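Local atomic coordinates of uncharacterized protein (Wolinella succinogenes, PDB entry 3JYG), a protein that is of unknown function but belongs to the 6-pyruvoyl tetrahydropterin synthase family and carries a zinc ion held by histidines. Residues A111-F115 and E116-G120; S154-Q157 and P158-V161; R53-R57 and G58-D62. All coordinates share one frame; numbering follows the deposited sequence.

Contact 1: A111-F115 and E116-G120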
loop_
_atom_site.group_PDB
_atom_site.type_symbol
_atom_site.label_atom_id
_atom_site.label_comp_id
_atom_site.label_asym_id
_atom_site.label_seq_id
_atom_site.Cartn_x
_atom_site.Cartn_y
_atom_site.Cartn_z
ATOM N N ALA A 111 26.310 16.654 0.198
ATOM C CA ALA A 111 27.062 17.871 -0.041
ATOM C C ALA A 111 26.466 18.779 -1.117
ATOM O O ALA A 111 25.794 18.324 -2.058
ATOM C CB ALA A 111 28.536 17.547 -0.371
ATOM N N ARG A 112 26.750 20.069 -0.956
ATOM C CA ARG A 112 26.632 21.043 -2.038
ATOM C C ARG A 112 28.021 21.542 -2.415
ATOM O O ARG A 112 28.973 21.443 -1.613
ATOM C CB ARG A 112 25.752 22.210 -1.623
ATOM C CG ARG A 112 24.351 21.760 -1.230
ATOM C CD ARG A 112 23.446 22.929 -1.049
ATOM N NE ARG A 112 22.810 23.195 -2.326
ATOM C CZ ARG A 112 22.748 24.376 -2.935
ATOM N NH1 ARG A 112 23.265 25.479 -2.377
ATOM N NH2 ARG A 112 22.127 24.437 -4.096
ATOM N N VAL A 113 28.178 22.062 -3.626
ATOM C CA VAL A 113 29.473 22.651 -3.962
ATOM C C VAL A 113 29.715 23.897 -3.080
ATOM O O VAL A 113 28.765 24.490 -2.556
ATOM C CB VAL A 113 29.600 22.948 -5.469
ATOM C CG1 VAL A 113 29.472 21.644 -6.262
ATOM C CG2 VAL A 113 28.548 23.994 -5.902
ATOM N N ASP A 114 30.985 24.220 -2.848
ATOM C CA ASP A 114 31.374 25.481 -2.250
ATOM C C ASP A 114 31.252 26.522 -3.356
ATOM O O ASP A 114 32.054 26.513 -4.284
ATOM C CB ASP A 114 32.850 25.440 -1.780
ATOM C CG ASP A 114 33.266 26.721 -1.037
ATOM O OD1 ASP A 114 32.571 27.768 -1.156
ATOM O OD2 ASP A 114 34.294 26.665 -0.329
ATOM N N PHE A 115 30.266 27.407 -3.255
ATOM C CA PHE A 115 30.057 28.415 -4.300
ATOM C C PHE A 115 31.114 29.512 -4.395
ATOM O O PHE A 115 31.267 30.147 -5.444
ATOM C CB PHE A 115 28.655 28.989 -4.208
ATOM C CG PHE A 115 27.594 28.033 -4.684
ATOM C CD1 PHE A 115 27.207 28.020 -6.018
ATOM C CD2 PHE A 115 26.997 27.134 -3.803
ATOM C CE1 PHE A 115 26.218 27.127 -6.476
ATOM C CE2 PHE A 115 26.007 26.234 -4.263
ATOM C CZ PHE A 115 25.627 26.243 -5.603
ATOM N N GLU A 116 31.869 29.710 -3.321
ATOM C CA GLU A 116 33.068 30.577 -3.374
ATOM C C GLU A 116 33.979 30.247 -4.539
ATOM O O GLU A 116 34.516 31.150 -5.168
ATOM C CB GLU A 116 33.873 30.526 -2.067
ATOM C CG GLU A 116 33.130 31.145 -0.868
ATOM C CD GLU A 116 32.950 32.664 -1.001
ATOM O OE1 GLU A 116 33.887 33.356 -1.506
ATOM O OE2 GLU A 116 31.861 33.160 -0.609
ATOM N N ARG A 117 34.151 28.977 -4.855
ATOM C CA ARG A 117 35.120 28.667 -5.888
ATOM C C ARG A 117 34.647 28.949 -7.336
ATOM O O ARG A 117 35.475 29.019 -8.247
ATOM C CB ARG A 117 35.794 27.290 -5.652
ATOM C CG ARG A 117 35.260 26.070 -6.404
ATOM C CD ARG A 117 36.406 25.145 -7.017
ATOM N NE ARG A 117 37.376 24.544 -6.078
ATOM C CZ ARG A 117 37.900 23.309 -6.185
ATOM N NH1 ARG A 117 37.565 22.499 -7.181
ATOM N NH2 ARG A 117 38.767 22.867 -5.273
ATOM N N ILE A 118 33.336 29.184 -7.526
ATOM C CA ILE A 118 32.769 29.516 -8.864
ATOM C C ILE A 118 32.149 30.913 -8.959
ATOM O O ILE A 118 31.358 31.215 -9.868
ATOM C CB ILE A 118 31.722 28.478 -9.342
ATOM C CG1 ILE A 118 30.662 28.244 -8.248
ATOM C CG2 ILE A 118 32.432 27.203 -9.787
ATOM C CD1 ILE A 118 29.612 27.239 -8.613
ATOM N N LYS A 119 32.491 31.743 -7.985
ATOM C CA LYS A 119 32.102 33.134 -7.932
ATOM C C LYS A 119 32.575 33.792 -9.227
ATOM O O LYS A 119 33.693 33.534 -9.705
ATOM C CB LYS A 119 32.824 33.744 -6.757
ATOM C CG LYS A 119 32.071 34.752 -5.958
ATOM C CD LYS A 119 33.070 35.475 -5.028
ATOM C CE LYS A 119 34.423 35.648 -5.722
ATOM N NZ LYS A 119 35.213 36.811 -5.226
ATOM N N GLY A 120 31.725 34.604 -9.817
ATOM C CA GLY A 120 32.055 35.204 -11.120
ATOM C C GLY A 120 31.872 34.329 -12.363
ATOM O O GLY A 120 32.110 34.801 -13.474
#

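Contact 2: S154-Q157 and P158-V161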
loop_
_atom_site.group_PDB
_atom_site.type_symbol
_atom_site.label_atom_id
_atom_site.label_comp_id
_atom_site.label_asym_id
_atom_site.label_seq_id
_atom_site.Cartn_x
_atom_site.Cartn_y
_atom_site.Cartn_z
ATOM N N SER A 154 18.286 8.790 13.373
ATOM C CA SER A 154 19.226 9.561 14.201
ATOM C C SER A 154 18.589 10.776 14.827
ATOM O O SER A 154 19.138 11.332 15.788
ATOM C CB SER A 154 20.465 9.967 13.391
ATOM O OG SER A 154 20.141 10.970 12.456
ATOM N N ARG A 155 17.439 11.182 14.291
ATOM C CA ARG A 155 16.700 12.386 14.743
ATOM C C ARG A 155 15.429 12.147 15.606
ATOM O O ARG A 155 15.100 13.001 16.419
ATOM C CB ARG A 155 16.289 13.257 13.532
ATOM C CG ARG A 155 17.430 13.715 12.626
ATOM C CD ARG A 155 18.385 14.658 13.343
ATOM N NE ARG A 155 18.746 15.809 12.502
ATOM C CZ ARG A 155 19.637 15.784 11.505
ATOM N NH1 ARG A 155 20.275 14.657 11.186
ATOM N NH2 ARG A 155 19.889 16.893 10.821
ATOM N N ILE A 156 14.691 11.044 15.430
ATOM C CA ILE A 156 13.348 10.949 16.064
ATOM C C ILE A 156 13.268 10.522 17.545
ATOM O O ILE A 156 12.187 10.556 18.158
ATOM C CB ILE A 156 12.288 10.073 15.239
ATOM C CG1 ILE A 156 12.817 8.662 14.985
ATOM C CG2 ILE A 156 11.845 10.782 13.948
ATOM C CD1 ILE A 156 12.761 7.740 16.190
ATOM N N GLN A 157 14.394 10.117 18.115
ATOM C CA GLN A 157 14.478 9.813 19.543
ATOM C C GLN A 157 13.640 10.677 20.506
ATOM O O GLN A 157 12.879 10.138 21.282
ATOM C CB GLN A 157 15.929 9.857 19.985
ATOM C CG GLN A 157 16.191 9.050 21.215
ATOM C CD GLN A 157 17.485 8.279 21.075
ATOM O OE1 GLN A 157 17.804 7.766 19.981
ATOM N NE2 GLN A 157 18.240 8.176 22.175
ATOM N N PRO A 158 13.778 12.024 20.465
ATOM C CA PRO A 158 12.996 12.786 21.449
ATOM C C PRO A 158 11.478 12.608 21.277
ATOM O O PRO A 158 10.704 13.141 22.069
ATOM C CB PRO A 158 13.396 14.241 21.164
ATOM C CG PRO A 158 14.732 14.145 20.466
ATOM C CD PRO A 158 14.656 12.897 19.664
ATOM N N LEU A 159 11.048 11.871 20.244
ATOM C CA LEU A 159 9.602 11.662 20.037
ATOM C C LEU A 159 9.059 10.429 20.734
ATOM O O LEU A 159 7.833 10.229 20.798
ATOM C CB LEU A 159 9.226 11.666 18.545
ATOM C CG LEU A 159 9.440 12.974 17.748
ATOM C CD1 LEU A 159 8.913 12.802 16.325
ATOM C CD2 LEU A 159 8.756 14.166 18.420
ATOM N N GLY A 160 9.961 9.613 21.267
ATOM C CA GLY A 160 9.559 8.394 21.987
ATOM C C GLY A 160 9.009 7.310 21.076
ATOM O O GLY A 160 8.357 6.358 21.544
ATOM N N VAL A 161 9.239 7.442 19.763
ATOM C CA VAL A 161 8.717 6.444 18.816
ATOM C C VAL A 161 9.882 5.825 18.026
ATOM O O VAL A 161 10.962 6.413 17.952
ATOM C CB VAL A 161 7.647 7.055 17.832
ATOM C CG1 VAL A 161 6.506 7.713 18.593
ATOM C CG2 VAL A 161 8.289 8.046 16.887
#

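Contact 3: R53-R57 and G58-D62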
loop_
_atom_site.group_PDB
_atom_site.type_symbol
_atom_site.label_atom_id
_atom_site.label_comp_id
_atom_site.label_asym_id
_atom_site.label_seq_id
_atom_site.Cartn_x
_atom_site.Cartn_y
_atom_site.Cartn_z
ATOM N N ARG A 53 4.305 1.173 21.042
ATOM C CA ARG A 53 3.506 0.122 21.642
ATOM C C ARG A 53 2.369 0.694 22.437
ATOM O O ARG A 53 1.534 -0.061 22.893
ATOM C CB ARG A 53 4.362 -0.805 22.523
ATOM C CG ARG A 53 5.645 -1.254 21.851
ATOM C CD ARG A 53 5.392 -1.999 20.542
ATOM N NE ARG A 53 6.605 -2.691 20.097
ATOM C CZ ARG A 53 6.923 -3.946 20.424
ATOM N NH1 ARG A 53 6.118 -4.664 21.211
ATOM N NH2 ARG A 53 8.057 -4.476 19.972
ATOM N N GLU A 54 2.368 2.004 22.671
ATOM C CA GLU A 54 1.194 2.627 23.296
ATOM C C GLU A 54 0.831 3.942 22.621
ATOM O O GLU A 54 1.688 4.619 22.076
ATOM C CB GLU A 54 1.348 2.781 24.849
ATOM C CG GLU A 54 2.791 2.874 25.400
ATOM C CD GLU A 54 2.936 2.540 26.935
ATOM O OE1 GLU A 54 1.950 2.144 27.638
ATOM O OE2 GLU A 54 4.076 2.673 27.442
ATOM N N LEU A 55 -0.445 4.280 22.613
ATOM C CA LEU A 55 -0.890 5.615 22.169
ATOM C C LEU A 55 -0.742 6.622 23.311
ATOM O O LEU A 55 -1.082 6.304 24.449
ATOM C CB LEU A 55 -2.351 5.562 21.720
ATOM C CG LEU A 55 -2.610 4.654 20.497
ATOM C CD1 LEU A 55 -4.085 4.654 20.177
ATOM C CD2 LEU A 55 -1.751 5.166 19.317
ATOM N N GLN A 56 -0.215 7.806 23.006
ATOM C CA GLN A 56 -0.216 8.955 23.914
ATOM C C GLN A 56 -1.212 9.953 23.390
ATOM O O GLN A 56 -1.102 10.398 22.246
ATOM C CB GLN A 56 1.128 9.662 23.844
ATOM C CG GLN A 56 2.121 9.292 24.858
ATOM C CD GLN A 56 3.188 10.385 24.966
ATOM O OE1 GLN A 56 3.065 11.303 25.788
ATOM N NE2 GLN A 56 4.216 10.317 24.099
ATOM N N ARG A 57 -2.190 10.324 24.202
ATOM C CA ARG A 57 -3.205 11.274 23.738
ATOM C C ARG A 57 -3.804 10.809 22.385
ATOM O O ARG A 57 -4.066 11.613 21.483
ATOM C CB ARG A 57 -2.619 12.716 23.660
ATOM C CG ARG A 57 -2.390 13.383 25.049
ATOM C CD ARG A 57 -1.822 14.832 24.944
ATOM N NE ARG A 57 -0.625 14.847 24.105
ATOM C CZ ARG A 57 0.616 14.701 24.560
ATOM N NH1 ARG A 57 0.842 14.583 25.876
ATOM N NH2 ARG A 57 1.638 14.710 23.704
ATOM N N GLY A 58 -4.048 9.504 22.275
ATOM C CA GLY A 58 -4.629 8.909 21.069
ATOM C C GLY A 58 -3.681 8.875 19.871
ATOM O O GLY A 58 -4.119 8.625 18.747
HETATM N N MSE A 59 -2.385 9.140 20.090
HETATM C CA MSE A 59 -1.450 9.130 18.978
HETATM C C MSE A 59 -0.199 8.302 19.162
HETATM O O MSE A 59 0.297 8.109 20.269
HETATM C CB MSE A 59 -1.037 10.562 18.649
HETATM C CG MSE A 59 -2.177 11.424 18.152
HETATM SE SE MSE A 59 -1.400 13.217 17.863
HETATM C CE MSE A 59 -3.117 14.117 17.685
ATOM N N VAL A 60 0.321 7.817 18.052
ATOM C CA VAL A 60 1.689 7.302 18.021
ATOM C C VAL A 60 2.565 8.526 18.271
ATOM O O VAL A 60 3.276 8.611 19.277
ATOM C CB VAL A 60 2.018 6.688 16.645
ATOM C CG1 VAL A 60 3.533 6.496 16.520
ATOM C CG2 VAL A 60 1.292 5.370 16.471
ATOM N N THR A 61 2.480 9.469 17.329
ATOM C CA THR A 61 3.015 10.823 17.481
ATOM C C THR A 61 2.287 11.713 16.458
ATOM O O THR A 61 1.745 11.199 15.447
ATOM C CB THR A 61 4.584 10.846 17.365
ATOM O OG1 THR A 61 5.103 12.091 17.849
ATOM C CG2 THR A 61 5.079 10.617 15.900
ATOM N N ASP A 62 2.225 13.021 16.688
ATOM C CA ASP A 62 1.492 13.879 15.748
ATOM C C ASP A 62 2.133 13.811 14.350
ATOM O O ASP A 62 3.361 13.976 14.246
ATOM C CB ASP A 62 1.439 15.347 16.220
ATOM C CG ASP A 62 0.334 16.139 15.510
ATOM O OD1 ASP A 62 0.488 16.488 14.328
ATOM O OD2 ASP A 62 -0.721 16.389 16.125
HETATM O O HOH W 1 3.125 7.149 21.495
HETATM O O HOH W 2 -3.888 7.560 24.312
#

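Contact 1: A111-F115 and E116-G120
D114 and E116 meet through one carboxylate oxygen: the backbone N of E116 donates to D114 OD1 at 3.0 Å, approaching from above the carboxylate plane rather than within it. The bond is bent, with an N-H...O angle of 135°. D114 reaches it because its CG stands anti to the backbone N (chi1 -175°), which swings the carboxylate alongside its own carbonyl carbon and over the start of the turn. The same oxygen lies 3.2 Å from E116 CB, and the two carboxylates are turned well away from a common plane.

A small apolar cluster adjoins it. I118 CD1 reaches F115 CD1 at 3.6 Å, the two side chains running side by side in the same direction, while V113 CG2 covers one face of the F115 ring near its rim. I118 also touches L126 and Y129 of helix 123-131, which extends the cluster into the fold.

The backbone sets these positions. R117 N bonds to D114 O (3.3 Å) and I118 N to F115 O (3.1 Å). R117 forms a salt bridge with D99 and a hydrogen bond to H96 O. An Asx turn at D114 leading into a short 3-10 turn is the motif by which strand 110-113 gives way to the connection toward helix 123-131.

Contact 2: S154-Q157 and P158-V161
The end of helix 141-155 offers a worked example of how a helix unwinds through 3-10 turns before the chain enters a strand, here strand 162-169. Two overlapping turns, shifted by one residue, make the change. G160 N donates to Q157 O at 3.0 Å, nearly straight at 171°. One residue earlier, L159 N lies 2.7 Å from I156 O and is also bonded to it, although the place of that nitrogen is less sure.

P158 sits at the centre of the change. Its nitrogen has no hydrogen to give, and its ring puts CD, a carbon, 3.3 Å from R155 O, where a 3-10 turn would place an N-H. Q157 sends its side chain outward, CG anti to the backbone N (chi1 -157°), clear of the turn's interior.

I156, which is buried, and L159, which is partly exposed, meet across the turn. L159 CB rests 3.2 Å from I156 O, and further out L159 CD1 approaches I156 CG2 at 4.3 Å, a light apolar touch between branch ends. L159 also touches H65. Both P158 and L159 pack on F28 of the second subunit, while R155, at the weakly bonded end of the helix, forms a salt bridge with E108.

Chemically, P158 lacks an amide hydrogen, so R155 O meets its CD carbon; donation resumes with L159, less surely placed, and with G160, whose amides meet the carbonyls of I156 and Q157 in the tighter turns. G160, at positive phi, then redirects the chain, a conformation that glycine accepts readily.

Contact 3: R53-R57 and G58-D62
L55 lies against the backbone of M59 across a type I' turn, which runs from Q56 to M59 with R57 and G58 at its corners and is closed by a single antiparallel bridge. The closely fitted part is this hydrogen-bonded pair of Q56 and M59, gripped twice: Q56 N donates to M59 O at 2.8 Å and M59 N to Q56 O at 2.8 Å. The two bonds are not alike. The first donor lies only 17° from the carbonyl plane of M59, whereas the second stands far above that of Q56. M59 O also receives a CA-H contact from L55 CA at 3.4 Å.

Beside this bridge L55 folds its side chain over the returning chain. With CG beside its backbone N, it brings CD2 to 3.5 Å from M59 C, and the same methyl approaches V60 CG2 at 4.2 Å. Y5 of strand 3-17 touches both L55 and V60.

The other side is looser. Q56 and R57 are exposed, and R57 makes a weak, long ion pair with E23 of the second subunit. One water accepts from G58 N at 2.8 Å and gives a weak bond to L55 O; another lies within donating distance of E54 O and V60 O, though it cannot serve every acceptor near it.

The chemistry thus rests chiefly on backbone amides and carbonyls: the turn closes by its own pair of bonds, both corners have positive phi, which glycine adopts readily at the second, and G58 O bonds to T140, and V60 N to E142, of the second subunit.

How the contacts relate
All three contacts are local turns whose hydrogen bonds run mostly between backbone atoms, but their surroundings differ. Contact 1 stands apart, on the opposite side of the chain's centre from contact 3, and joins its strand to the helix that follows within a single chain; only in contact 1 does a carboxylate bond between the two segments. Contacts 2 and 3 adjoin, with V161 CG1 lying 3.4 Å from V60 O, and both touch the second subunit, contact 2 through apolar packing and contact 3 through hydrogen bonds as well. Contact 3 is the surface contact, hydrated at its turn, whereas contacts 1 and 2 are partly buried, each keeping an isoleucine inside.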